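Local atomic coordinates of protein (hdlp (histone deacetylase-like protein)) (Aquifex aeolicus, PDB entry 1C3P), a protein that probably removes acetyl groups as a zinc-dependent member of the histone deacetylase family, and is probably linked to acetoin breakdown. Residues 10-15 against 104-109; 16-21 against 92-97; 70-75 against 97-102; 86-91 against 136-141. All coordinates share one frame; numbering follows the deposited sequence.

Contact 1 (10-15 against 104-109)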
loop_
_atom_site.group_PDB
_atom_site.type_symbol
_atom_site.label_atom_id
_atom_site.label_comp_id
_atom_site.label_asym_id
_atom_site.label_seq_id
_atom_site.Cartn_x
_atom_site.Cartn_y
_atom_site.Cartn_z
ATOM N N LEU A 10 -10.903 9.893 11.183
ATOM C CA LEU A 10 -10.157 9.593 12.403
ATOM C C LEU A 10 -10.641 8.293 13.043
ATOM O O LEU A 10 -9.992 7.763 13.949
ATOM C CB LEU A 10 -10.268 10.741 13.419
ATOM C CG LEU A 10 -9.526 12.048 13.129
ATOM C CD1 LEU A 10 -8.047 11.751 12.952
ATOM C CD2 LEU A 10 -10.071 12.703 11.887
ATOM N N ASP A 11 -11.768 7.775 12.553
ATOM C CA ASP A 11 -12.345 6.540 13.078
ATOM C C ASP A 11 -11.441 5.318 12.962
ATOM O O ASP A 11 -11.587 4.365 13.738
ATOM C CB ASP A 11 -13.691 6.249 12.406
ATOM C CG ASP A 11 -14.708 7.346 12.654
ATOM O OD1 ASP A 11 -14.798 7.806 13.810
ATOM O OD2 ASP A 11 -15.423 7.739 11.707
ATOM N N TYR A 12 -10.519 5.323 11.997
ATOM C CA TYR A 12 -9.613 4.189 11.859
ATOM C C TYR A 12 -8.883 3.976 13.191
ATOM O O TYR A 12 -8.491 2.851 13.526
ATOM C CB TYR A 12 -8.588 4.431 10.740
ATOM C CG TYR A 12 -9.165 4.382 9.338
ATOM C CD1 TYR A 12 -9.159 5.512 8.516
ATOM C CD2 TYR A 12 -9.686 3.195 8.824
ATOM C CE1 TYR A 12 -9.656 5.461 7.211
ATOM C CE2 TYR A 12 -10.184 3.127 7.523
ATOM C CZ TYR A 12 -10.164 4.259 6.722
ATOM O OH TYR A 12 -10.624 4.182 5.420
ATOM N N GLY A 13 -8.722 5.058 13.949
ATOM C CA GLY A 13 -8.037 4.992 15.235
ATOM C C GLY A 13 -8.661 4.045 16.243
ATOM O O GLY A 13 -7.984 3.611 17.171
ATOM N N LYS A 14 -9.941 3.719 16.061
ATOM C CA LYS A 14 -10.649 2.810 16.961
ATOM C C LYS A 14 -10.670 1.355 16.498
ATOM O O LYS A 14 -11.257 0.501 17.168
ATOM C CB LYS A 14 -12.094 3.283 17.177
ATOM C CG LYS A 14 -12.251 4.439 18.169
ATOM C CD LYS A 14 -11.872 4.055 19.618
ATOM C CE LYS A 14 -12.829 3.042 20.263
ATOM N NZ LYS A 14 -12.839 1.699 19.610
ATOM N N TYR A 15 -10.046 1.074 15.357
ATOM C CA TYR A 15 -9.997 -0.288 14.806
ATOM C C TYR A 15 -8.537 -0.670 14.595
ATOM O O TYR A 15 -8.131 -1.020 13.488
ATOM C CB TYR A 15 -10.742 -0.345 13.463
ATOM C CG TYR A 15 -12.110 0.276 13.542
ATOM C CD1 TYR A 15 -12.553 1.155 12.555
ATOM C CD2 TYR A 15 -12.935 0.053 14.645
ATOM C CE1 TYR A 15 -13.783 1.808 12.669
ATOM C CE2 TYR A 15 -14.161 0.699 14.768
ATOM C CZ TYR A 15 -14.575 1.577 13.780
ATOM O OH TYR A 15 -15.776 2.248 13.910
ATOM N N SER A 104 -13.527 -2.859 6.008
ATOM C CA SER A 104 -14.577 -2.371 5.106
ATOM C C SER A 104 -14.477 -0.863 4.866
ATOM O O SER A 104 -14.807 -0.355 3.795
ATOM C CB SER A 104 -15.962 -2.690 5.678
ATOM O OG SER A 104 -16.205 -4.075 5.573
ATOM N N LEU A 105 -14.026 -0.147 5.877
ATOM C CA LEU A 105 -13.908 1.290 5.756
ATOM C C LEU A 105 -12.757 1.649 4.802
ATOM O O LEU A 105 -12.862 2.559 3.983
ATOM C CB LEU A 105 -13.685 1.879 7.150
ATOM C CG LEU A 105 -13.977 3.355 7.362
ATOM C CD1 LEU A 105 -15.465 3.634 7.039
ATOM C CD2 LEU A 105 -13.646 3.719 8.829
ATOM N N ALA A 106 -11.661 0.914 4.901
ATOM C CA ALA A 106 -10.503 1.152 4.038
ATOM C C ALA A 106 -10.856 0.816 2.593
ATOM O O ALA A 106 -10.410 1.483 1.658
ATOM C CB ALA A 106 -9.305 0.287 4.515
ATOM N N THR A 107 -11.673 -0.216 2.418
ATOM C CA THR A 107 -12.075 -0.667 1.078
ATOM C C THR A 107 -13.094 0.276 0.452
ATOM O O THR A 107 -13.020 0.579 -0.743
ATOM C CB THR A 107 -12.608 -2.106 1.158
ATOM O OG1 THR A 107 -11.551 -2.937 1.670
ATOM C CG2 THR A 107 -13.077 -2.621 -0.218
ATOM N N GLY A 108 -14.049 0.743 1.244
ATOM C CA GLY A 108 -15.003 1.682 0.702
ATOM C C GLY A 108 -14.229 2.925 0.271
ATOM O O GLY A 108 -14.586 3.569 -0.716
ATOM N N SER A 109 -13.163 3.260 1.004
ATOM C CA SER A 109 -12.346 4.438 0.685
ATOM C C SER A 109 -11.624 4.289 -0.662
ATOM O O SER A 109 -11.314 5.280 -1.350
ATOM C CB SER A 109 -11.343 4.700 1.816
ATOM O OG SER A 109 -12.017 5.016 3.024
#
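Tyr12 leans out of the short 3-10 turn after strand 4-8 and lays its ring against Leu105 and Ala106 of the helix that carries 104-109. Leu105 comes in over one face. Its CD2 lies 4.1 Å from the centroid of the Tyr12 ring, 25° off the ring normal, in a CH-pi contact displaced toward the rim, and Leu105 CB adds a touch at Tyr12 CE2, 3.7 Å away. Leu105 CG is anti to the backbone N (chi1 -160°), which places it 3.8 Å from Tyr12 CE2. The edge of the same ring is turned to the helix backbone, with Ala106 N in the ring plane, while Ala106 CB passes 4.2 Å from Tyr12 CE2. At the far end the phenol oxygen, Tyr12 OH, reaches a polar cluster: it lies 2.9 Å from Ser109 OG and is hydrogen-bonded to Ser49 OG, which also bonds Ser109 OG. Ser109 OG in turn donates to Leu105 O at 2.8 Å, and that carbonyl takes Ser109 N as well, the two donors arriving from opposite faces of its plane. An alanine in place of Tyr12 would probably open a gap beside Leu105 and leave the Ser49 hydroxyl short of a partner. Tyr15 adds a lighter touch, its CE1 edge 4.3 Å from Leu105 CD2. This is packing within the alpha/beta fold, away from the zinc site: the loop leaving strand 4-8 rests on helix 98-118, which leads to the neighbouring parallel strand 122-125, while Val28 of helix 28-37 also touches Tyr12.

Contact 2 (16-21 against 92-97)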
loop_
_atom_site.group_PDB
_atom_site.type_symbol
_atom_site.label_atom_id
_atom_site.label_comp_id
_atom_site.label_asym_id
_atom_site.label_seq_id
_atom_site.Cartn_x
_atom_site.Cartn_y
_atom_site.Cartn_z
ATOM N N ARG A 16 -7.752 -0.586 15.666
ATOM C CA ARG A 16 -6.330 -0.911 15.623
ATOM C C ARG A 16 -6.151 -2.413 15.816
ATOM O O ARG A 16 -7.014 -3.086 16.387
ATOM C CB ARG A 16 -5.591 -0.210 16.765
ATOM C CG ARG A 16 -5.837 1.280 16.909
ATOM C CD ARG A 16 -5.145 2.120 15.850
ATOM N NE ARG A 16 -5.293 3.542 16.156
ATOM C CZ ARG A 16 -4.875 4.112 17.286
ATOM N NH1 ARG A 16 -4.280 3.386 18.225
ATOM N NH2 ARG A 16 -5.064 5.410 17.486
ATOM N N TYR A 17 -5.037 -2.948 15.338
ATOM C CA TYR A 17 -4.776 -4.363 15.541
ATOM C C TYR A 17 -4.373 -4.542 16.997
ATOM O O TYR A 17 -4.001 -3.582 17.681
ATOM C CB TYR A 17 -3.676 -4.860 14.600
ATOM C CG TYR A 17 -4.146 -5.040 13.167
ATOM C CD1 TYR A 17 -4.742 -3.987 12.466
ATOM C CD2 TYR A 17 -3.990 -6.267 12.512
ATOM C CE1 TYR A 17 -5.167 -4.147 11.149
ATOM C CE2 TYR A 17 -4.409 -6.439 11.198
ATOM C CZ TYR A 17 -4.995 -5.375 10.520
ATOM O OH TYR A 17 -5.393 -5.525 9.209
ATOM N N PRO A 18 -4.434 -5.774 17.495
ATOM C CA PRO A 18 -4.070 -5.981 18.888
ATOM C C PRO A 18 -2.604 -5.853 19.261
ATOM O O PRO A 18 -1.715 -5.693 18.424
ATOM C CB PRO A 18 -4.582 -7.392 19.147
ATOM C CG PRO A 18 -4.243 -8.064 17.841
ATOM C CD PRO A 18 -4.857 -7.050 16.886
ATOM N N LYS A 19 -2.411 -5.890 20.571
ATOM C CA LYS A 19 -1.127 -5.907 21.251
ATOM C C LYS A 19 0.136 -5.817 20.398
ATOM O O LYS A 19 0.493 -4.789 19.828
ATOM C CB LYS A 19 -1.075 -7.232 21.996
ATOM C CG LYS A 19 -1.384 -8.374 21.016
ATOM C CD LYS A 19 -1.284 -9.777 21.563
ATOM C CE LYS A 19 -1.454 -10.756 20.402
ATOM N NZ LYS A 19 -1.443 -12.184 20.811
ATOM N N ASN A 20 0.794 -6.971 20.380
ATOM C CA ASN A 20 2.036 -7.299 19.704
ATOM C C ASN A 20 2.088 -6.973 18.215
ATOM O O ASN A 20 3.164 -6.735 17.658
ATOM C CB ASN A 20 2.255 -8.802 19.882
ATOM C CG ASN A 20 3.639 -9.142 20.372
ATOM O OD1 ASN A 20 4.068 -8.680 21.432
ATOM N ND2 ASN A 20 4.349 -9.967 19.607
ATOM N N HIS A 21 0.925 -6.968 17.579
ATOM C CA HIS A 21 0.816 -6.736 16.140
ATOM C C HIS A 21 1.437 -5.443 15.600
ATOM O O HIS A 21 1.281 -4.372 16.185
ATOM C CB HIS A 21 -0.654 -6.784 15.724
ATOM C CG HIS A 21 -0.850 -7.112 14.280
ATOM N ND1 HIS A 21 -1.180 -8.376 13.844
ATOM C CD2 HIS A 21 -0.682 -6.360 13.165
ATOM C CE1 HIS A 21 -1.214 -8.391 12.524
ATOM N NE2 HIS A 21 -0.913 -7.180 12.086
ATOM N N GLU A 92 -1.146 -13.555 13.022
ATOM C CA GLU A 92 -1.127 -12.807 11.777
ATOM C C GLU A 92 -2.418 -12.058 11.422
ATOM O O GLU A 92 -2.398 -10.835 11.218
ATOM C CB GLU A 92 -0.720 -13.783 10.670
ATOM C CG GLU A 92 -0.788 -13.271 9.259
ATOM C CD GLU A 92 -0.122 -14.234 8.290
ATOM O OE1 GLU A 92 -0.589 -14.333 7.125
ATOM O OE2 GLU A 92 0.879 -14.875 8.699
ATOM N N ASN A 93 -3.531 -12.787 11.354
ATOM C CA ASN A 93 -4.833 -12.207 11.012
ATOM C C ASN A 93 -5.775 -12.507 12.178
ATOM O O ASN A 93 -6.716 -13.291 12.059
ATOM C CB ASN A 93 -5.333 -12.861 9.728
ATOM C CG ASN A 93 -4.258 -12.907 8.661
ATOM O OD1 ASN A 93 -3.738 -11.865 8.238
ATOM N ND2 ASN A 93 -3.900 -14.115 8.229
ATOM N N PRO A 94 -5.561 -11.822 13.312
ATOM C CA PRO A 94 -6.326 -11.973 14.553
ATOM C C PRO A 94 -7.755 -11.492 14.506
ATOM O O PRO A 94 -8.144 -10.765 13.611
ATOM C CB PRO A 94 -5.528 -11.129 15.551
ATOM C CG PRO A 94 -4.173 -10.956 14.888
ATOM C CD PRO A 94 -4.587 -10.731 13.475
ATOM N N VAL A 95 -8.537 -11.906 15.496
ATOM C CA VAL A 95 -9.899 -11.416 15.613
ATOM C C VAL A 95 -9.784 -10.001 16.211
ATOM O O VAL A 95 -9.096 -9.811 17.210
ATOM C CB VAL A 95 -10.718 -12.310 16.570
ATOM C CG1 VAL A 95 -12.039 -11.635 16.933
ATOM C CG2 VAL A 95 -10.997 -13.650 15.901
ATOM N N SER A 96 -10.408 -9.010 15.579
ATOM C CA SER A 96 -10.412 -7.628 16.087
ATOM C C SER A 96 -11.418 -6.816 15.265
ATOM O O SER A 96 -11.938 -7.310 14.258
ATOM C CB SER A 96 -9.043 -6.961 15.955
ATOM O OG SER A 96 -8.876 -6.393 14.669
ATOM N N TYR A 97 -11.704 -5.576 15.667
ATOM C CA TYR A 97 -12.640 -4.799 14.871
ATOM C C TYR A 97 -12.019 -4.223 13.598
ATOM O O TYR A 97 -12.677 -3.533 12.822
ATOM C CB TYR A 97 -13.324 -3.715 15.706
ATOM C CG TYR A 97 -14.318 -4.314 16.685
ATOM C CD1 TYR A 97 -13.925 -4.727 17.962
ATOM C CD2 TYR A 97 -15.638 -4.543 16.297
ATOM C CE1 TYR A 97 -14.830 -5.354 18.830
ATOM C CE2 TYR A 97 -16.550 -5.168 17.155
ATOM C CZ TYR A 97 -16.141 -5.570 18.415
ATOM O OH TYR A 97 -17.049 -6.189 19.251
#
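His21 and Pro18 meet Glu92 and Pro94 in the close part of this loop-to-loop contact. His21 CG is anti to the backbone N (chi1 -157°), which swings the root of the ring toward 92-97. The ring points its CE1 corner at the backbone: His21 CE1 is 3.0 Å from Glu92 O, which lies in the ring plane at its edge. That carbonyl oxygen is buried here and has no hydrogen-bond partner in the model; the C-H at CE1 probably offers it some compensation. Pro94 CG lies 4.1 Å from His21 ND1, and the same proline slants across Pro18, with Pro18 CG 4.0 Å from Pro94 CB. Tyr17 closes over the imidazole, Tyr17 CD2 sitting over the centre of the His21 ring, 3.2 Å above its plane, and Phe141 meets the ring edge-to-face. An alanine in place of His21 would probably open a gap beside Pro94 and leave the Tyr17 and Phe141 rings without the flat group they pack on. In the histone deacetylase fold these two loops lie on the side of the metal site but not in it, the His21 side chain being about 12 Å from that of Asp258, a zinc ligand. Toward Ser96 the packing thins. Ser96 CB is 4.3 Å from Pro18 CD, and its hydroxyl turns to other work, capping the backbone N of Ala98 where helix 98-118 starts. On the outer side Arg16 points away from 92-97, and Arg16, Lys19 and Asn20 are all poorly ordered.

Contact 3 (70-75 against 97-102)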
loop_
_atom_site.group_PDB
_atom_site.type_symbol
_atom_site.label_atom_id
_atom_site.label_comp_id
_atom_site.label_asym_id
_atom_site.label_seq_id
_atom_site.Cartn_x
_atom_site.Cartn_y
_atom_site.Cartn_z
ATOM N N MET A 70 -17.643 -11.054 9.244
ATOM C CA MET A 70 -18.656 -10.312 9.995
ATOM C C MET A 70 -19.062 -11.014 11.283
ATOM O O MET A 70 -19.261 -10.367 12.303
ATOM C CB MET A 70 -19.896 -10.088 9.147
ATOM C CG MET A 70 -19.605 -9.334 7.853
ATOM S SD MET A 70 -21.107 -9.070 6.854
ATOM C CE MET A 70 -21.869 -7.766 7.785
ATOM N N GLU A 71 -19.216 -12.331 11.221
ATOM C CA GLU A 71 -19.606 -13.104 12.396
ATOM C C GLU A 71 -18.467 -13.148 13.412
ATOM O O GLU A 71 -18.676 -12.946 14.614
ATOM C CB GLU A 71 -19.982 -14.528 11.988
ATOM C CG GLU A 71 -20.399 -15.392 13.147
ATOM C CD GLU A 71 -21.827 -15.130 13.605
ATOM O OE1 GLU A 71 -22.340 -15.927 14.424
ATOM O OE2 GLU A 71 -22.438 -14.142 13.146
ATOM N N ALA A 72 -17.252 -13.406 12.938
ATOM C CA ALA A 72 -16.106 -13.461 13.836
ATOM C C ALA A 72 -15.925 -12.144 14.583
ATOM O O ALA A 72 -15.690 -12.128 15.795
ATOM C CB ALA A 72 -14.836 -13.769 13.054
ATOM N N GLU A 73 -16.031 -11.030 13.864
ATOM C CA GLU A 73 -15.840 -9.747 14.514
ATOM C C GLU A 73 -16.891 -9.373 15.556
ATOM O O GLU A 73 -16.548 -9.007 16.689
ATOM C CB GLU A 73 -15.773 -8.638 13.473
ATOM C CG GLU A 73 -15.575 -7.276 14.087
ATOM C CD GLU A 73 -15.621 -6.168 13.056
ATOM O OE1 GLU A 73 -14.612 -5.964 12.354
ATOM O OE2 GLU A 73 -16.680 -5.510 12.942
ATOM N N ARG A 74 -18.168 -9.463 15.200
ATOM C CA ARG A 74 -19.181 -9.037 16.155
ATOM C C ARG A 74 -19.340 -9.954 17.354
ATOM O O ARG A 74 -19.708 -9.498 18.431
ATOM C CB ARG A 74 -20.545 -8.810 15.468
ATOM C CG ARG A 74 -21.223 -10.033 14.907
ATOM C CD ARG A 74 -22.525 -9.643 14.193
ATOM N NE ARG A 74 -23.301 -10.853 14.014
ATOM C CZ ARG A 74 -24.131 -11.356 14.923
ATOM N NH1 ARG A 74 -24.316 -10.741 16.091
ATOM N NH2 ARG A 74 -24.707 -12.536 14.693
ATOM N N CYS A 75 -19.071 -11.239 17.176
ATOM C CA CYS A 75 -19.187 -12.181 18.295
ATOM C C CYS A 75 -17.822 -12.364 18.960
ATOM O O CYS A 75 -17.681 -13.089 19.953
ATOM C CB CYS A 75 -19.728 -13.527 17.806
ATOM S SG CYS A 75 -21.423 -13.470 17.168
ATOM N N TYR A 97 -11.704 -5.576 15.667
ATOM C CA TYR A 97 -12.640 -4.799 14.871
ATOM C C TYR A 97 -12.019 -4.223 13.598
ATOM O O TYR A 97 -12.677 -3.533 12.822
ATOM C CB TYR A 97 -13.324 -3.715 15.706
ATOM C CG TYR A 97 -14.318 -4.314 16.685
ATOM C CD1 TYR A 97 -13.925 -4.727 17.962
ATOM C CD2 TYR A 97 -15.638 -4.543 16.297
ATOM C CE1 TYR A 97 -14.830 -5.354 18.830
ATOM C CE2 TYR A 97 -16.550 -5.168 17.155
ATOM C CZ TYR A 97 -16.141 -5.570 18.415
ATOM O OH TYR A 97 -17.049 -6.189 19.251
ATOM N N ALA A 98 -10.751 -4.512 13.370
ATOM C CA ALA A 98 -10.135 -4.064 12.138
ATOM C C ALA A 98 -10.468 -5.117 11.090
ATOM O O ALA A 98 -10.479 -4.831 9.903
ATOM C CB ALA A 98 -8.619 -3.974 12.289
ATOM N N MET A 99 -10.781 -6.331 11.536
ATOM C CA MET A 99 -11.002 -7.423 10.574
ATOM C C MET A 99 -12.139 -7.216 9.598
ATOM O O MET A 99 -12.076 -7.691 8.465
ATOM C CB MET A 99 -11.167 -8.762 11.302
ATOM C CG MET A 99 -12.564 -9.048 11.791
ATOM S SD MET A 99 -12.468 -10.405 12.999
ATOM C CE MET A 99 -11.804 -11.748 11.958
ATOM N N PHE A 100 -13.198 -6.538 10.018
ATOM C CA PHE A 100 -14.275 -6.279 9.060
ATOM C C PHE A 100 -14.668 -4.805 9.007
ATOM O O PHE A 100 -14.738 -4.219 7.931
ATOM C CB PHE A 100 -15.529 -7.097 9.364
ATOM C CG PHE A 100 -16.611 -6.889 8.355
ATOM C CD1 PHE A 100 -16.518 -7.470 7.091
ATOM C CD2 PHE A 100 -17.674 -6.020 8.623
ATOM C CE1 PHE A 100 -17.465 -7.184 6.104
ATOM C CE2 PHE A 100 -18.622 -5.729 7.641
ATOM C CZ PHE A 100 -18.517 -6.310 6.379
ATOM N N THR A 101 -14.919 -4.191 10.156
ATOM C CA THR A 101 -15.319 -2.783 10.143
ATOM C C THR A 101 -14.212 -1.881 9.600
ATOM O O THR A 101 -14.438 -1.125 8.667
ATOM C CB THR A 101 -15.735 -2.335 11.548
ATOM O OG1 THR A 101 -16.854 -3.127 11.971
ATOM C CG2 THR A 101 -16.150 -0.882 11.557
ATOM N N GLY A 102 -13.020 -1.976 10.181
ATOM C CA GLY A 102 -11.899 -1.169 9.716
ATOM C C GLY A 102 -11.552 -1.534 8.281
ATOM O O GLY A 102 -11.317 -0.664 7.451
HETATM O O HOH W 1 -19.608 -6.811 18.720
#
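Met70 faces Phe100 and Glu73 faces Tyr97 where two helices cross almost at a right angle: the short axes of 70-75 and 98-102 approach to 8.5 Å with a signed crossing angle of -99°. The second helix opens with a wide pi-type turn, in which Gly102 N bonds Tyr97 O. This is a helix-helix crossing within the deacetylase fold in which a glutamate of helix 63-75 accepts N-H groups from the first turn of helix 98-118. Glu73 is that residue. Its CG is anti to the backbone N (chi1 180°) and the chain runs on extended, bringing the carboxylate to the first turn. Glu73 OE1 accepts two N-H groups. Thr101 N uses the syn lone pair of Glu73 OE1 at 2.8 Å and nearly straight, 166°, whereas Phe100 N comes in from above the carboxylate plane at a poorer angle. The other oxygen, Glu73 OE2, takes the Thr101 OG1 hydroxyl at 2.6 Å. Three bonds thus fix the rotation of this buried group, and the positive end of the helix would probably favour its charged form. Around it the packing is apolar. Met70 CG stands 3.4 Å from the centroid of the Phe100 ring, squarely over the face, and SD adds an oblique Met-aromatic contact. Met99 bends its CE to within 3.8 Å of Ala72 CB, and Glu73 CG lies 3.5 Å from Tyr97 CD2. One water joins the two segments, 2.7 Å from both Arg74 O and Tyr97 OH and donating to Arg74 O.

Contact 4 (86-91 against 136-141)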
loop_
_atom_site.group_PDB
_atom_site.type_symbol
_atom_site.label_atom_id
_atom_site.label_comp_id
_atom_site.label_asym_id
_atom_site.label_seq_id
_atom_site.Cartn_x
_atom_site.Cartn_y
_atom_site.Cartn_z
ATOM N N TYR A 86 -10.183 -20.095 6.559
ATOM C CA TYR A 86 -10.070 -18.683 6.194
ATOM C C TYR A 86 -8.849 -17.956 6.715
ATOM O O TYR A 86 -8.705 -16.746 6.483
ATOM C CB TYR A 86 -11.324 -17.965 6.670
ATOM C CG TYR A 86 -12.580 -18.554 6.075
ATOM C CD1 TYR A 86 -12.821 -18.480 4.702
ATOM C CD2 TYR A 86 -13.545 -19.155 6.890
ATOM C CE1 TYR A 86 -13.996 -18.983 4.149
ATOM C CE2 TYR A 86 -14.714 -19.660 6.353
ATOM C CZ TYR A 86 -14.933 -19.568 4.980
ATOM O OH TYR A 86 -16.090 -20.066 4.452
ATOM N N ASN A 87 -7.996 -18.683 7.434
ATOM C CA ASN A 87 -6.738 -18.137 7.979
ATOM C C ASN A 87 -6.999 -17.021 8.995
ATOM O O ASN A 87 -6.181 -16.109 9.159
ATOM C CB ASN A 87 -5.867 -17.603 6.821
ATOM C CG ASN A 87 -4.363 -17.661 7.119
ATOM O OD1 ASN A 87 -3.540 -17.090 6.381
ATOM N ND2 ASN A 87 -3.998 -18.366 8.176
ATOM N N ILE A 88 -8.133 -17.109 9.688
ATOM C CA ILE A 88 -8.501 -16.111 10.697
ATOM C C ILE A 88 -8.244 -16.593 12.120
ATOM O O ILE A 88 -8.460 -17.759 12.415
ATOM C CB ILE A 88 -10.015 -15.783 10.599
ATOM C CG1 ILE A 88 -10.295 -15.088 9.278
ATOM C CG2 ILE A 88 -10.443 -14.877 11.743
ATOM C CD1 ILE A 88 -9.541 -13.819 9.153
ATOM N N GLY A 89 -7.795 -15.696 12.996
ATOM C CA GLY A 89 -7.607 -16.087 14.382
ATOM C C GLY A 89 -6.194 -16.185 14.908
ATOM O O GLY A 89 -5.998 -16.043 16.114
ATOM N N GLY A 90 -5.226 -16.459 14.034
ATOM C CA GLY A 90 -3.838 -16.560 14.474
ATOM C C GLY A 90 -3.209 -15.202 14.742
ATOM O O GLY A 90 -3.876 -14.182 14.613
ATOM N N TYR A 91 -1.933 -15.178 15.132
ATOM C CA TYR A 91 -1.230 -13.920 15.398
ATOM C C TYR A 91 -1.288 -12.973 14.197
ATOM O O TYR A 91 -1.429 -11.760 14.331
ATOM C CB TYR A 91 0.244 -14.188 15.680
ATOM C CG TYR A 91 1.080 -12.919 15.692
ATOM C CD1 TYR A 91 1.024 -12.028 16.764
ATOM C CD2 TYR A 91 1.919 -12.605 14.618
ATOM C CE1 TYR A 91 1.789 -10.859 16.772
ATOM C CE2 TYR A 91 2.686 -11.440 14.613
ATOM C CZ TYR A 91 2.618 -10.575 15.694
ATOM O OH TYR A 91 3.387 -9.435 15.700
ATOM N N SER A 136 -10.947 -15.766 -0.787
ATOM C CA SER A 136 -11.662 -16.402 0.300
ATOM C C SER A 136 -10.780 -16.718 1.489
ATOM O O SER A 136 -11.044 -17.682 2.206
ATOM C CB SER A 136 -12.299 -17.701 -0.216
ATOM O OG SER A 136 -13.040 -17.463 -1.398
ATOM N N ARG A 137 -9.754 -15.904 1.742
ATOM C CA ARG A 137 -8.860 -16.181 2.864
ATOM C C ARG A 137 -8.013 -14.980 3.301
ATOM O O ARG A 137 -7.538 -14.234 2.458
ATOM C CB ARG A 137 -7.932 -17.341 2.479
ATOM C CG ARG A 137 -6.721 -17.523 3.365
ATOM C CD ARG A 137 -5.827 -18.621 2.805
ATOM N NE ARG A 137 -6.370 -19.950 3.050
ATOM C CZ ARG A 137 -6.113 -20.670 4.138
ATOM N NH1 ARG A 137 -5.315 -20.189 5.082
ATOM N NH2 ARG A 137 -6.657 -21.870 4.285
ATOM N N ALA A 138 -7.811 -14.820 4.611
ATOM C CA ALA A 138 -7.000 -13.716 5.132
ATOM C C ALA A 138 -5.513 -14.028 4.932
ATOM O O ALA A 138 -5.124 -15.194 4.835
ATOM C CB ALA A 138 -7.306 -13.488 6.645
ATOM N N ASN A 139 -4.676 -12.998 4.864
ATOM C CA ASN A 139 -3.266 -13.224 4.648
ATOM C C ASN A 139 -2.457 -11.946 4.823
ATOM O O ASN A 139 -2.882 -10.874 4.388
ATOM C CB ASN A 139 -3.073 -13.791 3.225
ATOM C CG ASN A 139 -1.621 -14.016 2.870
ATOM O OD1 ASN A 139 -0.919 -14.790 3.525
ATOM N ND2 ASN A 139 -1.159 -13.347 1.814
ATOM N N GLY A 140 -1.300 -12.067 5.472
ATOM C CA GLY A 140 -0.423 -10.921 5.662
ATOM C C GLY A 140 -1.044 -9.706 6.327
ATOM O O GLY A 140 -0.792 -8.572 5.904
ATOM N N PHE A 141 -1.840 -9.936 7.368
ATOM C CA PHE A 141 -2.501 -8.863 8.115
ATOM C C PHE A 141 -3.689 -8.316 7.349
ATOM O O PHE A 141 -4.365 -7.426 7.837
ATOM C CB PHE A 141 -1.586 -7.655 8.354
ATOM C CG PHE A 141 -0.249 -7.970 8.965
ATOM C CD1 PHE A 141 0.759 -6.993 8.953
ATOM C CD2 PHE A 141 0.011 -9.194 9.570
ATOM C CE1 PHE A 141 1.989 -7.232 9.530
ATOM C CE2 PHE A 141 1.256 -9.439 10.156
ATOM C CZ PHE A 141 2.242 -8.453 10.135
#
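Ser136 meets Tyr86 through its carbonyl: Ser136 O lies in the plane of the tyrosine ring, at the edge, 3.2 Å from Tyr86 CD1. Arg137 follows and folds back over the other segment. Its CG, anti to the backbone N (chi1 165°), comes to lie 3.6 Å from Asn87 CB. Farther out, one face of the guanidinium looks onto the backbone at Tyr86 C and Asn87 N, while Arg137 NH1 is 3.2 Å from Asn87 CB. NH2 bonds Glu84 O, so the arginine bridges Glu84 and the residues that follow helix 82-86, among which Asn87 leaves the helical path with a positive phi. Ala138 supplies the bond between the two backbones: Ala138 N donates to Tyr86 O at 2.8 Å, almost straight at 171°. Its CB presses on Ile88 CD1, a close carbon pair in which Ala138 CB and Ile88 CD1 are 3.4 Å apart. This is a loop-on-loop junction of the histone deacetylase fold, set between the residues after helix 82-86 and the loop that follows strand 122-125. Next comes Asn139, whose side chain is about 9 Å from that of the zinc ligand His170; its ND2 is held by His132 O and Asp173 OD1. The last two residues tie into the loop after 86-91, Gly140 N bonding Glu92 OE1 and Phe141 N bonding Asn93 OD1. In this family the phenylalanine matching Phe141 lines the substrate channel, as it probably does here.

Overall arrangement
Following the chain from its N terminus, the loop after strand 4-8 supplies the first halves of contacts 1 and 2. Contact 1 closes the widest loop, pairing 10-15 with helix 98-118, and both contact 2 (16-21 with 92-97) and contact 3 (70-75 with 97-102) lie within it. Contacts 2 and 3 cross along the chain and share Tyr97. Contact 4 joins 86-91 to 136-141 and crosses all three others. In space contact 4 touches contacts 2 and 3 but stays about 9 Å from contact 1 at the nearest atoms. Together they tie the early loop, helices 63-75 and 98-118, and the loop after strand 122-125.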